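Local coordinates for protein lovastatin nonaketide synthase, polyketide synthase component (Aspergillus terreus, PDB 7CPX) that builds the polyketide backbone of lovastatin, using malonyl-CoA, S-adenosyl-methionine and NADPH to make carrier-bound dihydromonacolin L in partnership with lovC, at residues F1154-D1159 with G1218-A1223; V129-H134 with V155-A160. The protein carries 2 engineered substitutions. All blocks are in the same frame, centred on the assembly; numbering follows the deposited sequence.

Contact 1. Residues F1154-D1159 with G1218-A1223; sequences FIPLMD and GCEKVA
Phe1154 and Glu1220 bring two loops together in a mixed backbone and side-chain contact within the dehydratase domain, in what is probably its C-terminal hotdog, beside the end of a strand pair. The location follows from the strand pairing: 1147-1152 runs antiparallel to 1222-1230, Val1222 shares a backbone hydrogen bond with Leu1152, and the contact lies where one segment leaves this ladder and the other enters it. The CA atoms of Phe1154 and Glu1220 come within 4.3 Å of each other. Glu1220 has left-handed backbone angles (phi 41°, psi 41°), and its carbonyl O lies 2.8 Å from Phe1154 N. Nearby, Glu1220 CA approaches Phe1154 O at 3.4 Å as a bent CA-H...O contact.

The apolar half is carried by the base of the Phe1154 side chain, with CB 3.5 Å from Val1222 CG1. Val1222 CG2 lies obliquely to the ring, 3.8 Å from Phe1154 CD1. CG is anti to the backbone N (chi1 -161°), beside the carbonyl carbon; the far end of the ring leads away from Val1222, and the ring also packs on Cys1211 and Thr1214 of helix 1208-1217 and on Leu1168. That helix leads straight into 1218-1223, and Ala1215 on it touches Pro1156 as well.

Beyond Pro1156 the two segments diverge. Ile1155 CB points away from 1218-1223, and its side chain is about 9 Å from that of Asp1174, the predicted proton donor. On the partly exposed flank, the extended Glu1220 side chain crosses that of Pro1156 obliquely, its CB 3.7 Å from Pro1156 CD.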
# COMPACT_ATOMS: atom_id res chain seq x y z
N PHE A 1154 22.43 -17.80 18.10
CA PHE A 1154 21.93 -17.29 16.83
C PHE A 1154 20.95 -18.30 16.23
O PHE A 1154 21.15 -18.86 15.15
CB PHE A 1154 23.08 -16.99 15.88
CG PHE A 1154 22.72 -16.07 14.75
CD1 PHE A 1154 22.80 -14.70 14.90
CD2 PHE A 1154 22.30 -16.58 13.53
CE1 PHE A 1154 22.47 -13.85 13.87
CE2 PHE A 1154 21.97 -15.73 12.49
CZ PHE A 1154 22.05 -14.37 12.66
N ILE A 1155 19.87 -18.54 16.97
CA ILE A 1155 18.92 -19.59 16.59
C ILE A 1155 18.38 -19.29 15.20
O ILE A 1155 17.94 -18.15 14.94
CB ILE A 1155 17.79 -19.69 17.62
CG1 ILE A 1155 16.75 -20.71 17.18
CG2 ILE A 1155 17.15 -18.32 17.85
CD1 ILE A 1155 15.71 -21.03 18.23
N PRO A 1156 18.40 -20.24 14.27
CA PRO A 1156 17.89 -19.96 12.92
C PRO A 1156 16.37 -19.95 12.87
O PRO A 1156 15.70 -20.66 13.62
CB PRO A 1156 18.46 -21.11 12.09
CG PRO A 1156 18.57 -22.23 13.05
CD PRO A 1156 18.92 -21.61 14.38
N LEU A 1157 15.85 -19.14 11.97
CA LEU A 1157 14.42 -19.08 11.69
C LEU A 1157 14.22 -19.17 10.19
O LEU A 1157 14.84 -18.42 9.43
CB LEU A 1157 13.79 -17.80 12.24
CG LEU A 1157 12.29 -17.63 11.98
CD1 LEU A 1157 11.51 -18.78 12.60
CD2 LEU A 1157 11.80 -16.30 12.52
N MET A 1158 13.36 -20.10 9.76
CA MET A 1158 13.10 -20.33 8.35
C MET A 1158 11.60 -20.37 8.11
O MET A 1158 10.84 -20.85 8.95
CB MET A 1158 13.75 -21.64 7.88
CG MET A 1158 13.30 -22.86 8.66
SD MET A 1158 14.07 -24.39 8.07
CE MET A 1158 13.44 -24.47 6.40
N ASP A 1159 11.19 -19.88 6.94
CA ASP A 1159 9.78 -19.89 6.56
C ASP A 1159 9.45 -21.25 5.97
O ASP A 1159 9.94 -21.61 4.90
CB ASP A 1159 9.50 -18.77 5.56
CG ASP A 1159 8.04 -18.69 5.17
OD1 ASP A 1159 7.23 -19.46 5.73
OD2 ASP A 1159 7.70 -17.87 4.29
N GLY A 1218 24.83 -24.38 11.52
CA GLY A 1218 24.45 -25.28 12.59
C GLY A 1218 24.98 -24.90 13.95
O GLY A 1218 24.45 -25.37 14.96
N CYS A 1219 26.02 -24.06 14.01
CA CYS A 1219 26.51 -23.59 15.30
C CYS A 1219 25.44 -22.79 16.03
O CYS A 1219 25.24 -22.96 17.24
CB CYS A 1219 27.77 -22.75 15.11
SG CYS A 1219 27.53 -21.27 14.10
N GLU A 1220 24.74 -21.92 15.30
CA GLU A 1220 23.64 -21.11 15.84
C GLU A 1220 23.97 -20.58 17.23
O GLU A 1220 23.12 -20.56 18.12
CB GLU A 1220 22.34 -21.92 15.87
CG GLU A 1220 22.36 -23.14 16.79
CD GLU A 1220 21.06 -23.91 16.74
OE1 GLU A 1220 20.31 -23.77 15.75
OE2 GLU A 1220 20.77 -24.66 17.70
N LYS A 1221 25.22 -20.15 17.42
CA LYS A 1221 25.65 -19.58 18.70
C LYS A 1221 26.79 -18.62 18.40
O LYS A 1221 27.89 -19.06 18.05
CB LYS A 1221 26.07 -20.67 19.68
CG LYS A 1221 26.44 -20.15 21.05
CD LYS A 1221 26.38 -21.24 22.11
CE LYS A 1221 27.39 -22.34 21.84
NZ LYS A 1221 27.35 -23.39 22.90
N VAL A 1222 26.53 -17.33 18.55
CA VAL A 1222 27.45 -16.28 18.12
C VAL A 1222 27.77 -15.38 19.29
O VAL A 1222 26.95 -15.16 20.18
CB VAL A 1222 26.86 -15.46 16.95
CG1 VAL A 1222 26.57 -16.36 15.76
CG2 VAL A 1222 25.60 -14.74 17.40
N ALA A 1223 28.99 -14.84 19.28
CA ALA A 1223 29.42 -13.97 20.36
C ALA A 1223 28.86 -12.57 20.16
O ALA A 1223 28.37 -12.21 19.09
CB ALA A 1223 30.94 -13.94 20.44

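Contact 2. Residues V129-H134 with V155-A160; sequences VGVMTH and VAVSVA
Val131 and Val157 meet in the buried packing of a helix against the central sheet of the ketosynthase, a thiolase-type fold. Strand 126-131 and its parallel neighbour 174-177 are joined through helix 159-168 in a beta-alpha-beta crossover, and 155-160 runs from the end of helix 151-155 into the beginning of helix 159-168. No hydrogen bond spans the two segments; the contact is mostly methyl and ring, with Val129 CG2 also 4.0 Å from the backbone Ala160 O.

The tight part centres on Val157, whose two methyls diverge to separate partners and which buries more surface here than any other residue. CG1, anti to the backbone N (chi1 -172°), reaches Val131 CG2, but the modelled separation is too short for carbons and its value is doubtful. CG2 approaches the His134 ring obliquely. The looser part is the Ala160 end, where CB sits 4.3 Å from Val129 CG1 and the same distance from Val131 CG1.

Neither part opens to solvent, since all five touching residues are buried. Helix 97-113 closes the looser end, with Leu102 against both Val129 and Ala160. The Val157 end faces the dimer interface: His134 stacks on His134 of the second subunit, and Val157 packs on Asp178 of that subunit. Val131 lies about 12 Å, side chain to side chain, from Cys181, the predicted ketosynthase nucleophile. At the interface end, His134 CD2 rests 3.9 Å from Val157 CG2.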
# COMPACT_ATOMS: atom_id res chain seq x y z
N VAL A 129 -28.95 -26.71 -11.95
CA VAL A 129 -27.50 -26.68 -11.83
C VAL A 129 -27.12 -26.60 -10.36
O VAL A 129 -27.62 -25.73 -9.63
CB VAL A 129 -26.89 -25.51 -12.62
CG1 VAL A 129 -25.38 -25.54 -12.55
CG2 VAL A 129 -27.35 -25.56 -14.06
N GLY A 130 -26.24 -27.50 -9.93
CA GLY A 130 -25.71 -27.48 -8.59
C GLY A 130 -24.34 -26.85 -8.55
O GLY A 130 -23.36 -27.42 -9.05
N VAL A 131 -24.24 -25.67 -7.96
CA VAL A 131 -22.99 -24.95 -7.83
C VAL A 131 -22.85 -24.49 -6.38
O VAL A 131 -23.79 -23.96 -5.79
CB VAL A 131 -22.92 -23.74 -8.79
CG1 VAL A 131 -23.10 -24.20 -10.21
CG2 VAL A 131 -23.96 -22.72 -8.42
N MET A 132 -21.66 -24.70 -5.82
CA MET A 132 -21.38 -24.35 -4.44
C MET A 132 -20.15 -23.47 -4.28
O MET A 132 -20.06 -22.75 -3.28
CB MET A 132 -21.17 -25.63 -3.61
CG MET A 132 -20.79 -25.42 -2.15
SD MET A 132 -19.94 -26.85 -1.48
CE MET A 132 -18.35 -26.13 -1.07
N THR A 133 -19.23 -23.47 -5.24
CA THR A 133 -17.88 -22.97 -5.01
C THR A 133 -17.51 -21.91 -6.04
O THR A 133 -16.47 -22.02 -6.70
CB THR A 133 -16.88 -24.12 -5.05
OG1 THR A 133 -17.51 -25.33 -4.61
CG2 THR A 133 -15.71 -23.81 -4.15
N HIS A 134 -18.34 -20.88 -6.17
CA HIS A 134 -18.34 -19.79 -7.13
C HIS A 134 -17.14 -18.89 -6.88
O HIS A 134 -17.28 -17.74 -6.45
CB HIS A 134 -19.64 -18.98 -7.03
CG HIS A 134 -19.92 -18.46 -5.66
ND1 HIS A 134 -19.11 -17.55 -5.02
CD2 HIS A 134 -20.93 -18.73 -4.79
CE1 HIS A 134 -19.60 -17.27 -3.83
NE2 HIS A 134 -20.71 -17.98 -3.66
N VAL A 155 -21.20 -13.76 -13.70
CA VAL A 155 -20.76 -14.47 -12.50
C VAL A 155 -21.90 -14.79 -11.56
O VAL A 155 -21.68 -15.55 -10.60
CB VAL A 155 -19.67 -13.67 -11.75
CG1 VAL A 155 -18.63 -13.15 -12.72
CG2 VAL A 155 -20.30 -12.53 -10.97
N ALA A 156 -23.09 -14.24 -11.77
CA ALA A 156 -24.21 -14.53 -10.88
C ALA A 156 -24.45 -16.02 -10.82
O ALA A 156 -24.49 -16.71 -11.85
CB ALA A 156 -25.46 -13.80 -11.36
N VAL A 157 -24.62 -16.53 -9.60
CA VAL A 157 -24.77 -17.97 -9.41
C VAL A 157 -25.95 -18.49 -10.22
O VAL A 157 -25.86 -19.52 -10.90
CB VAL A 157 -24.92 -18.30 -7.91
CG1 VAL A 157 -24.88 -19.79 -7.70
CG2 VAL A 157 -23.82 -17.62 -7.10
N SER A 158 -27.07 -17.77 -10.17
CA SER A 158 -28.29 -18.23 -10.83
C SER A 158 -28.07 -18.42 -12.32
O SER A 158 -28.52 -19.41 -12.91
CB SER A 158 -29.41 -17.22 -10.59
OG SER A 158 -29.02 -15.91 -10.97
N VAL A 159 -27.37 -17.48 -12.95
CA VAL A 159 -27.19 -17.48 -14.40
C VAL A 159 -26.59 -18.81 -14.84
O VAL A 159 -26.85 -19.27 -15.96
CB VAL A 159 -26.32 -16.29 -14.84
CG1 VAL A 159 -26.00 -16.40 -16.32
CG2 VAL A 159 -27.03 -14.99 -14.55
N ALA A 160 -25.80 -19.42 -13.96
CA ALA A 160 -25.21 -20.72 -14.26
C ALA A 160 -26.22 -21.64 -14.93
O ALA A 160 -25.90 -22.34 -15.90
CB ALA A 160 -24.68 -21.37 -12.98

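Following the chain from the N terminus, contact 2 comes first: the chain leaves strand 126-131, 20 residues separate the two segments, and 155-160 closes the loop as helix 159-168 begins. Contact 1 opens only about a thousand residues later, spanning 58 residues that include helices 1170-1184 and 1208-1217 and strand 1196-1206. The two loops are therefore in series, neither nested nor crossed. Contact 2 ties helix to sheet inside the ketosynthase beside the dimer interface, whereas contact 1 joins strand ends within the dehydratase, where no other protein chain touches it. Their centres lie 51 Å apart and their nearest atoms about 25 Å, so they do not touch.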